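Local structure of UL37 (4K70) at residues R125-S128 with E129-A133; P156-T159 with A160-L163; L392-V395 with R396-T399; R434-T437 with E438-G441. The protein probably helps control intracellular trafficking of the herpesvirus particle as an inner tegument protein, of which this chain is the N-terminal half. All blocks are in the same frame, centred on the assembly; numbering follows the deposited sequence. Where two conformers were deposited one is given.

Interaction 1 (R125-S128 with E129-A133); sequences RLVS and EWCAA
Residues Arg125 to Ala133 form an unbroken piece of alpha-helix, in which the carbonyls of Arg125, Leu126, Val127 and Ser128 each accept the amide N-H four residues on; Cys131 N to Val127 O, at 2.8 Å and 168°, is the straightest of the four. On the outer side Glu129 runs back alongside Arg125, both side chains pointing the same way. CG of Glu129 stands anti to its carbonyl carbon (chi1 -64°), which presses it against the Arg125 backbone, with Glu129 CG 3.0 Å from Arg125 O. The carboxylate then touches the aliphatic part of its neighbour: Glu129 OE2 lies 3.4 Å from Arg125 CG. The charged ends do not pair, for Arg125 NE remains 4.6 Å from Glu129 OE2, the chain of Arg125 bends at chi3, and the two planes are turned 55° apart; the attraction is probably a diffuse one. Glu129 OE1 instead makes a salt bridge to Arg167. On another side of the helix Cys131 SG lies 3.3 Å from Val127 O and 4.2 Å from Val127 CG1, a sulfur nested over the preceding turn. The Trp130 indole leaves the helix to give NE1 to Leu163 O and meets Phe168 edge-to-face, while Val127 and Cys131 pack on helix 89-98. The arrangement is that of an amphipathic alpha-helix in an all-helical fold: i/i+4 pairs meet on both the apolar flank, Val127 with Cys131, and the polar one, Arg125 with Glu129.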
loop_
_atom_site.group_PDB
_atom_site.type_symbol
_atom_site.label_atom_id
_atom_site.label_comp_id
_atom_site.label_asym_id
_atom_site.label_seq_id
_atom_site.Cartn_x
_atom_site.Cartn_y
_atom_site.Cartn_z
ATOM N N ARG A 125 -24.399 10.464 -3.092
ATOM C CA ARG A 125 -24.236 9.606 -4.256
ATOM C C ARG A 125 -22.795 9.104 -4.440
ATOM O O ARG A 125 -22.569 7.899 -4.536
ATOM C CB ARG A 125 -24.735 10.326 -5.529
ATOM C CG ARG A 125 -24.756 9.463 -6.797
ATOM C CD ARG A 125 -25.243 10.248 -8.038
ATOM N NE ARG A 125 -24.383 11.388 -8.332
ATOM C CZ ARG A 125 -24.747 12.662 -8.206
ATOM N NH1 ARG A 125 -25.977 12.972 -7.804
ATOM N NH2 ARG A 125 -23.880 13.630 -8.489
ATOM N N LEU A 126 -21.827 10.017 -4.505
ATOM C CA LEU A 126 -20.438 9.624 -4.758
ATOM C C LEU A 126 -19.820 8.818 -3.615
ATOM O O LEU A 126 -19.122 7.847 -3.865
ATOM C CB LEU A 126 -19.550 10.832 -5.067
ATOM C CG LEU A 126 -19.786 11.529 -6.413
ATOM C CD1 LEU A 126 -18.844 12.716 -6.563
ATOM C CD2 LEU A 126 -19.631 10.557 -7.580
ATOM N N VAL A 127 -20.066 9.217 -2.369
ATOM C CA VAL A 127 -19.441 8.507 -1.254
ATOM C C VAL A 127 -20.051 7.121 -1.077
ATOM O O VAL A 127 -19.350 6.165 -0.760
ATOM C CB VAL A 127 -19.439 9.329 0.054
ATOM C CG1 VAL A 127 -18.738 8.560 1.168
ATOM C CG2 VAL A 127 -18.739 10.677 -0.178
ATOM N N SER A 128 -21.354 7.009 -1.303
ATOM C CA SER A 128 -22.006 5.711 -1.331
ATOM C C SER A 128 -21.349 4.814 -2.367
ATOM O O SER A 128 -21.051 3.666 -2.083
ATOM C CB SER A 128 -23.497 5.864 -1.659
ATOM O OG SER A 128 -24.214 6.365 -0.535
ATOM N N GLU A 129 -21.157 5.345 -3.578
ATOM C CA GLU A 129 -20.505 4.603 -4.655
ATOM C C GLU A 129 -19.084 4.239 -4.295
ATOM O O GLU A 129 -18.656 3.110 -4.514
ATOM C CB GLU A 129 -20.493 5.415 -5.951
ATOM C CG GLU A 129 -21.870 5.695 -6.502
ATOM C CD GLU A 129 -21.810 6.482 -7.801
ATOM O OE1 GLU A 129 -20.733 6.489 -8.440
ATOM O OE2 GLU A 129 -22.828 7.082 -8.178
ATOM N N TRP A 130 -18.357 5.199 -3.735
ATOM C CA TRP A 130 -16.984 4.959 -3.317
ATOM C C TRP A 130 -16.915 3.838 -2.263
ATOM O O TRP A 130 -16.087 2.924 -2.374
ATOM C CB TRP A 130 -16.349 6.258 -2.814
ATOM C CG TRP A 130 -14.859 6.176 -2.621
ATOM C CD1 TRP A 130 -13.896 6.551 -3.513
ATOM C CD2 TRP A 130 -14.165 5.696 -1.456
ATOM N NE1 TRP A 130 -12.649 6.337 -2.972
ATOM C CE2 TRP A 130 -12.788 5.809 -1.718
ATOM C CE3 TRP A 130 -14.579 5.186 -0.222
ATOM C CZ2 TRP A 130 -11.812 5.420 -0.785
ATOM C CZ3 TRP A 130 -13.610 4.800 0.703
ATOM C CH2 TRP A 130 -12.246 4.924 0.416
ATOM N N CYS A 131 -17.796 3.887 -1.258
ATOM C CA CYS A 131 -17.864 2.809 -0.257
ATOM C C CYS A 131 -18.189 1.452 -0.882
ATOM O O CYS A 131 -17.670 0.434 -0.447
ATOM C CB CYS A 131 -18.882 3.120 0.865
ATOM S SG CYS A 131 -18.383 4.490 1.945
ATOM N N ALA A 132 -19.046 1.434 -1.899
ATOM C CA ALA A 132 -19.352 0.181 -2.580
ATOM C C ALA A 132 -18.093 -0.358 -3.255
ATOM O O ALA A 132 -17.827 -1.564 -3.227
ATOM C CB ALA A 132 -20.471 0.378 -3.603
ATOM N N ALA A 133 -17.315 0.542 -3.854
ATOM C CA ALA A 133 -16.052 0.160 -4.472
ATOM C C ALA A 133 -15.063 -0.328 -3.414
ATOM O O ALA A 133 -14.313 -1.286 -3.636
ATOM C CB ALA A 133 -15.460 1.339 -5.241
#

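Interaction 2 (P156-T159 with A160-L163); sequences PEQT and ARAL
The guanidinium of Arg161 has Gln158 O at its edge and near its plane, with Arg161 NE 4.0 Å from that oxygen, too far for a bond. Its stem makes the closer approach: Arg161 CB is 3.3 Å from Gln158 O. Gln158 CG comes to 4.2 Å from Arg161 NE. CG of Arg161 lies anti to the backbone N (chi1 -156°) and the chain turns only at chi3, which leaves the guanidinium with its edge towards Gln158 O. The backbone link is slight: Arg161 N reaches Gln158 O in a weak hydrogen bond of 3.4 Å, the i/i+3 spacing of a 3-10 turn. Water 1 takes the place of one alpha-helical bond, inserted between Pro156 O, to which it donates, and Ala160 N, from which it accepts at 2.8 Å. It lies where the weakly bonded helix 156-159 opens out at Ala160. Water 2 bridges a shorter span, i/i+3, donating to Thr159 O at 2.7 Å and accepting from Ala162 N at 2.8 Å. Beyond Ala160 the chain winds into the 3-10 segment 161-163, where Leu163 N binds Ala160 O at 2.9 Å. Pro156 and Glu157 pack against Pro333 and Leu334 at the start of helix 333-342. Thr159, Ala160 and Leu163 rest on helix 175-188 through Val184, Thr188 and Leu181, and Ala162 with Leu163 meets Ala133 of helix 120-137, leaving the Gln158 and Arg161 side chains towards solvent.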
loop_
_atom_site.group_PDB
_atom_site.type_symbol
_atom_site.label_atom_id
_atom_site.label_comp_id
_atom_site.label_asym_id
_atom_site.label_seq_id
_atom_site.Cartn_x
_atom_site.Cartn_y
_atom_site.Cartn_z
ATOM N N PRO A 156 -0.633 -5.035 -8.114
ATOM C CA PRO A 156 -0.882 -4.156 -6.965
ATOM C C PRO A 156 -1.700 -2.907 -7.326
ATOM O O PRO A 156 -2.443 -2.374 -6.501
ATOM C CB PRO A 156 0.529 -3.759 -6.545
ATOM C CG PRO A 156 1.341 -4.955 -6.891
ATOM C CD PRO A 156 0.787 -5.412 -8.207
ATOM N N GLU A 157 -1.557 -2.463 -8.565
ATOM C CA GLU A 157 -2.152 -1.221 -9.037
ATOM C C GLU A 157 -3.640 -1.400 -9.267
ATOM O O GLU A 157 -4.409 -0.444 -9.223
ATOM C CB GLU A 157 -1.455 -0.803 -10.335
ATOM C CG GLU A 157 0.053 -1.135 -10.334
ATOM C CD GLU A 157 0.392 -2.408 -11.108
ATOM O OE1 GLU A 157 -0.224 -2.614 -12.182
ATOM O OE2 GLU A 157 1.285 -3.188 -10.667
ATOM N N GLN A 158 -4.047 -2.644 -9.472
ATOM C CA GLN A 158 -5.408 -2.964 -9.861
ATOM C C GLN A 158 -6.363 -2.904 -8.689
ATOM O O GLN A 158 -7.560 -2.647 -8.850
ATOM C CB GLN A 158 -5.442 -4.367 -10.462
ATOM C CG GLN A 158 -6.828 -4.948 -10.652
ATOM C CD GLN A 158 -6.786 -6.252 -11.414
ATOM O OE1 GLN A 158 -6.044 -6.386 -12.393
ATOM N NE2 GLN A 158 -7.568 -7.226 -10.964
ATOM N N THR A 159 -5.833 -3.151 -7.502
ATOM C CA THR A 159 -6.689 -3.308 -6.348
ATOM C C THR A 159 -7.486 -2.048 -5.989
ATOM O O THR A 159 -8.687 -2.135 -5.736
ATOM C CB THR A 159 -5.892 -3.761 -5.121
ATOM O OG1 THR A 159 -5.024 -4.846 -5.488
ATOM C CG2 THR A 159 -6.853 -4.203 -4.044
ATOM N N ALA A 160 -6.817 -0.893 -5.952
ATOM C CA ALA A 160 -7.462 0.349 -5.519
ATOM C C ALA A 160 -7.917 1.194 -6.696
ATOM O O ALA A 160 -8.349 2.330 -6.517
ATOM C CB ALA A 160 -6.540 1.156 -4.622
ATOM N N ARG A 161 -7.818 0.619 -7.892
ATOM C CA ARG A 161 -8.171 1.284 -9.151
ATOM C C ARG A 161 -9.515 2.019 -9.128
ATOM O O ARG A 161 -9.583 3.186 -9.501
ATOM C CB ARG A 161 -8.169 0.252 -10.287
ATOM C CG ARG A 161 -7.945 0.808 -11.668
ATOM C CD ARG A 161 -7.536 -0.308 -12.642
ATOM N NE ARG A 161 -8.404 -1.480 -12.529
ATOM C CZ ARG A 161 -9.454 -1.715 -13.313
ATOM N NH1 ARG A 161 -9.772 -0.863 -14.280
ATOM N NH2 ARG A 161 -10.186 -2.807 -13.136
ATOM N N ALA A 162 -10.581 1.339 -8.710
ATOM C CA ALA A 162 -11.913 1.959 -8.696
ATOM C C ALA A 162 -12.006 3.149 -7.737
ATOM O O ALA A 162 -12.831 4.043 -7.919
ATOM C CB ALA A 162 -13.004 0.924 -8.373
ATOM N N LEU A 163 -11.135 3.170 -6.739
ATOM C CA LEU A 163 -11.210 4.136 -5.649
ATOM C C LEU A 163 -10.605 5.487 -5.993
ATOM O O LEU A 163 -10.880 6.468 -5.302
ATOM C CB LEU A 163 -10.500 3.559 -4.396
ATOM C CG LEU A 163 -11.055 2.231 -3.881
ATOM C CD1 LEU A 163 -10.274 1.707 -2.637
ATOM C CD2 LEU A 163 -12.520 2.374 -3.561
HETATM O O HOH W 1 -4.016 -0.530 -5.928
HETATM O O HOH W 2 -10.786 -0.843 -6.901
#

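Interaction 3 (L392-V395 with R396-T399); sequences LDYV and RAYT
Among the packing contacts, Leu392 places CD2 over one face of the Arg396 guanidinium, offset toward the rim, with CD2 3.6 Å from Arg396 NH2. The arginine is extended from CG to NE, which carries its flat end back over the leucine one turn earlier. Tyr394 has Tyr398 CB over one face of its ring, and the hydroxyl end of Tyr394 comes obliquely to the near part of the Tyr398 ring, Tyr394 CZ lying 4.2 Å from Tyr398 CD1. Ala397 packs on Asp387, a calcium ligand. The hydrogen bonds are those of the alpha-helix, Tyr398 N to Tyr394 O being the shortest at 2.8 Å, with one addition. Val395 O accepts twice, from Thr399 N at 3.1 Å and from Thr399 OG1 at 2.9 Å, the two donors arriving from opposite faces of the carbonyl plane. Thr399 OG1 can do so because it stands beside its own backbone N (chi1 -63°). Among charges, Asp393 pairs with Arg182 of helix 175-188. The chemistry thus implies a helix whose tyrosines pack on neighbouring helices while the Tyr394 hydroxyl is satisfied by Met431 O, and whose threonine hydroxyl is satisfied within its own backbone.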
loop_
_atom_site.group_PDB
_atom_site.type_symbol
_atom_site.label_atom_id
_atom_site.label_comp_id
_atom_site.label_asym_id
_atom_site.label_seq_id
_atom_site.Cartn_x
_atom_site.Cartn_y
_atom_site.Cartn_z
ATOM N N LEU A 392 -1.517 9.096 -0.663
ATOM C CA LEU A 392 -0.563 9.840 0.151
ATOM C C LEU A 392 0.269 8.949 1.066
ATOM O O LEU A 392 1.466 9.182 1.266
ATOM C CB LEU A 392 -1.333 10.840 1.005
ATOM C CG LEU A 392 -0.539 11.769 1.908
ATOM C CD1 LEU A 392 0.509 12.486 1.078
ATOM C CD2 LEU A 392 -1.482 12.760 2.571
ATOM N N ASP A 393 -0.374 7.944 1.643
ATOM C CA ASP A 393 0.299 7.003 2.537
ATOM C C ASP A 393 1.483 6.315 1.860
ATOM O O ASP A 393 2.528 6.095 2.477
ATOM C CB ASP A 393 -0.669 5.927 3.017
ATOM C CG ASP A 393 -0.028 4.981 4.010
ATOM O OD1 ASP A 393 0.202 5.415 5.152
ATOM O OD2 ASP A 393 0.246 3.813 3.656
ATOM N N TYR A 394 1.308 5.943 0.601
ATOM C CA TYR A 394 2.416 5.286 -0.098
ATOM C C TYR A 394 3.511 6.289 -0.445
ATOM O O TYR A 394 4.684 5.961 -0.369
ATOM C CB TYR A 394 1.967 4.506 -1.327
ATOM C CG TYR A 394 3.135 3.816 -2.012
ATOM C CD1 TYR A 394 3.914 2.891 -1.325
ATOM C CD2 TYR A 394 3.465 4.096 -3.335
ATOM C CE1 TYR A 394 4.989 2.251 -1.929
ATOM C CE2 TYR A 394 4.542 3.468 -3.949
ATOM C CZ TYR A 394 5.298 2.540 -3.240
ATOM O OH TYR A 394 6.362 1.904 -3.836
ATOM N N VAL A 395 3.131 7.522 -0.783
ATOM C CA VAL A 395 4.118 8.573 -0.997
ATOM C C VAL A 395 5.028 8.707 0.229
ATOM O O VAL A 395 6.245 8.767 0.107
ATOM C CB VAL A 395 3.470 9.921 -1.289
ATOM C CG1 VAL A 395 4.527 11.004 -1.298
ATOM C CG2 VAL A 395 2.755 9.883 -2.635
ATOM N N ARG A 396 4.414 8.737 1.406
ATOM C CA ARG A 396 5.131 8.824 2.674
ATOM C C ARG A 396 5.956 7.572 2.972
ATOM O O ARG A 396 7.084 7.673 3.446
ATOM C CB ARG A 396 4.130 9.059 3.814
ATOM C CG ARG A 396 3.463 10.441 3.800
ATOM C CD ARG A 396 2.304 10.510 4.805
ATOM N NE ARG A 396 1.770 11.865 4.950
ATOM C CZ ARG A 396 0.611 12.153 5.543
ATOM N NH1 ARG A 396 -0.148 11.177 6.031
ATOM N NH2 ARG A 396 0.202 13.414 5.633
ATOM N N ALA A 397 5.386 6.393 2.726
ATOM C CA ALA A 397 6.107 5.144 2.986
ATOM C C ALA A 397 7.308 5.016 2.047
ATOM O O ALA A 397 8.367 4.537 2.446
ATOM C CB ALA A 397 5.201 3.962 2.816
ATOM N N TYR A 398 7.137 5.454 0.801
ATOM C CA TYR A 398 8.220 5.400 -0.188
ATOM C C TYR A 398 9.365 6.342 0.166
ATOM O O TYR A 398 10.532 5.971 0.115
ATOM C CB TYR A 398 7.683 5.752 -1.579
ATOM C CG TYR A 398 8.751 5.714 -2.668
ATOM C CD1 TYR A 398 9.032 4.535 -3.344
ATOM C CD2 TYR A 398 9.477 6.847 -3.008
ATOM C CE1 TYR A 398 10.009 4.484 -4.336
ATOM C CE2 TYR A 398 10.470 6.800 -4.010
ATOM C CZ TYR A 398 10.715 5.616 -4.667
ATOM O OH TYR A 398 11.680 5.548 -5.673
ATOM N N THR A 399 9.025 7.573 0.518
ATOM C CA THR A 399 10.014 8.566 0.927
ATOM C C THR A 399 10.860 8.065 2.103
ATOM O O THR A 399 12.087 8.182 2.097
ATOM C CB THR A 399 9.306 9.896 1.263
ATOM O OG1 THR A 399 8.680 10.390 0.073
ATOM C CG2 THR A 399 10.277 10.952 1.781
#

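Interaction 4 (R434-T437 with E438-G441); sequences RPPT and EHVG
An inverse gamma turn centred on Pro436 leads the loop 434-437 into the first turn of helix 438-458, and its side chains fold against Glu438 and His439. The turn is closed by a weak bond from Thr437 N to Pro435 O. Pro436 then lies across the imidazole of His439 in a CH-pi contact: its CB is 4.0 Å from the ring centroid and 18° off the ring normal, over one face and offset toward the rim, while Pro436 CG meets His439 CD2 at 3.7 Å. The same residue takes the backbone amide of the histidine, His439 N to Pro436 O at 3.0 Å, with the donor above the carbonyl plane and not on a lone pair. Main chain and side chain of His439 are therefore both laid against Pro436, while the far nitrogen NE2 bonds to Val164 O and Tyr172 meets the ring edge-to-face. Glu438 curls backwards. Its CG sits between backbone N and carbonyl carbon (chi1 59°) and the chain bends at chi2, bringing OE2 to 3.5 Å from Pro436 CB and OE1 to 3.3 Å from Pro436 C, and the carboxylate lies along the proline by van der Waals contact. Pro435, Thr437 and Val440 pack on Trp481 of helix 464-481. The next amide, Val440 N, bonds to Thr437 O at 3.0 Å, and water 3 donates to that same oxygen while accepting weakly from Gly441 N at 2.9 Å.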
loop_
_atom_site.group_PDB
_atom_site.type_symbol
_atom_site.label_atom_id
_atom_site.label_comp_id
_atom_site.label_asym_id
_atom_site.label_seq_id
_atom_site.Cartn_x
_atom_site.Cartn_y
_atom_site.Cartn_z
ATOM N N ARG A 434 2.825 6.649 -7.917
ATOM C CA ARG A 434 2.149 7.257 -9.075
ATOM C C ARG A 434 0.731 7.744 -8.728
ATOM O O ARG A 434 -0.238 7.387 -9.402
ATOM C CB ARG A 434 2.106 6.260 -10.235
ATOM C CG ARG A 434 3.492 5.959 -10.821
ATOM C CD ARG A 434 3.593 4.573 -11.479
ATOM N NE ARG A 434 4.990 4.244 -11.811
ATOM C CZ ARG A 434 5.414 3.083 -12.318
ATOM N NH1 ARG A 434 4.563 2.097 -12.587
ATOM N NH2 ARG A 434 6.709 2.906 -12.558
ATOM N N PRO A 435 0.604 8.573 -7.675
ATOM C CA PRO A 435 -0.728 9.042 -7.265
ATOM C C PRO A 435 -1.286 9.992 -8.314
ATOM O O PRO A 435 -0.545 10.832 -8.816
ATOM C CB PRO A 435 -0.435 9.840 -6.000
ATOM C CG PRO A 435 0.947 10.397 -6.252
ATOM C CD PRO A 435 1.677 9.262 -6.932
ATOM N N PRO A 436 -2.572 9.865 -8.639
ATOM C CA PRO A 436 -3.193 10.789 -9.603
ATOM C C PRO A 436 -3.470 12.139 -8.959
ATOM O O PRO A 436 -4.633 12.469 -8.744
ATOM C CB PRO A 436 -4.522 10.107 -9.923
ATOM C CG PRO A 436 -4.850 9.327 -8.666
ATOM C CD PRO A 436 -3.501 8.817 -8.192
ATOM N N THR A 437 -2.424 12.899 -8.655
ATOM C CA THR A 437 -2.572 14.147 -7.912
ATOM C C THR A 437 -3.272 15.227 -8.727
ATOM O O THR A 437 -3.618 16.290 -8.205
ATOM C CB THR A 437 -1.219 14.693 -7.444
ATOM O OG1 THR A 437 -0.301 14.686 -8.543
ATOM C CG2 THR A 437 -0.648 13.844 -6.311
ATOM N N GLU A 438 -3.469 14.971 -10.012
ATOM C CA GLU A 438 -4.250 15.899 -10.820
ATOM C C GLU A 438 -5.681 16.007 -10.266
ATOM O O GLU A 438 -6.379 16.980 -10.535
ATOM C CB GLU A 438 -4.248 15.481 -12.290
ATOM C CG GLU A 438 -4.818 14.088 -12.568
ATOM C CD GLU A 438 -3.777 12.979 -12.476
ATOM O OE1 GLU A 438 -2.676 13.219 -11.923
ATOM O OE2 GLU A 438 -4.061 11.858 -12.965
ATOM N N HIS A 439 -6.105 15.015 -9.481
ATOM C CA HIS A 439 -7.425 15.038 -8.846
ATOM C C HIS A 439 -7.539 16.195 -7.866
ATOM O O HIS A 439 -8.628 16.716 -7.626
ATOM C CB HIS A 439 -7.681 13.745 -8.063
ATOM C CG HIS A 439 -7.934 12.549 -8.930
ATOM N ND1 HIS A 439 -8.146 12.638 -10.285
ATOM C CD2 HIS A 439 -8.026 11.233 -8.616
ATOM C CE1 HIS A 439 -8.353 11.428 -10.778
ATOM N NE2 HIS A 439 -8.285 10.559 -9.783
ATOM N N VAL A 440 -6.420 16.560 -7.257
ATOM C CA VAL A 440 -6.435 17.620 -6.267
ATOM C C VAL A 440 -6.843 18.900 -6.978
ATOM O O VAL A 440 -7.719 19.616 -6.519
ATOM C CB VAL A 440 -5.067 17.764 -5.574
ATOM C CG1 VAL A 440 -5.102 18.878 -4.536
ATOM C CG2 VAL A 440 -4.666 16.439 -4.922
ATOM N N GLY A 441 -6.230 19.153 -8.133
ATOM C CA GLY A 441 -6.589 20.292 -8.958
ATOM C C GLY A 441 -8.028 20.265 -9.430
ATOM O O GLY A 441 -8.713 21.281 -9.379
HETATM O O HOH W 3 -3.374 19.190 -8.744
#

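Each contact joins adjoining residues, so none closes a long loop and none nests in or crosses another; the four follow in series. Interaction 1 lies on helix 120-137. The chain passes helix 144-149 and reaches interaction 2, which returns against interaction 1, tying 160-163 to helix 120-137. Much later, interaction 3 begins helix 392-402, and interaction 4 enters helix 438-458; Val395 CG2 meets Pro435 CG where these two touch. Interactions 1 and 2 do not touch interactions 3 and 4; the nearest approach is about 6 Å between nearest atoms of interactions 2 and 4, though helix 175-188 has partners in interactions 1, 2 and 3.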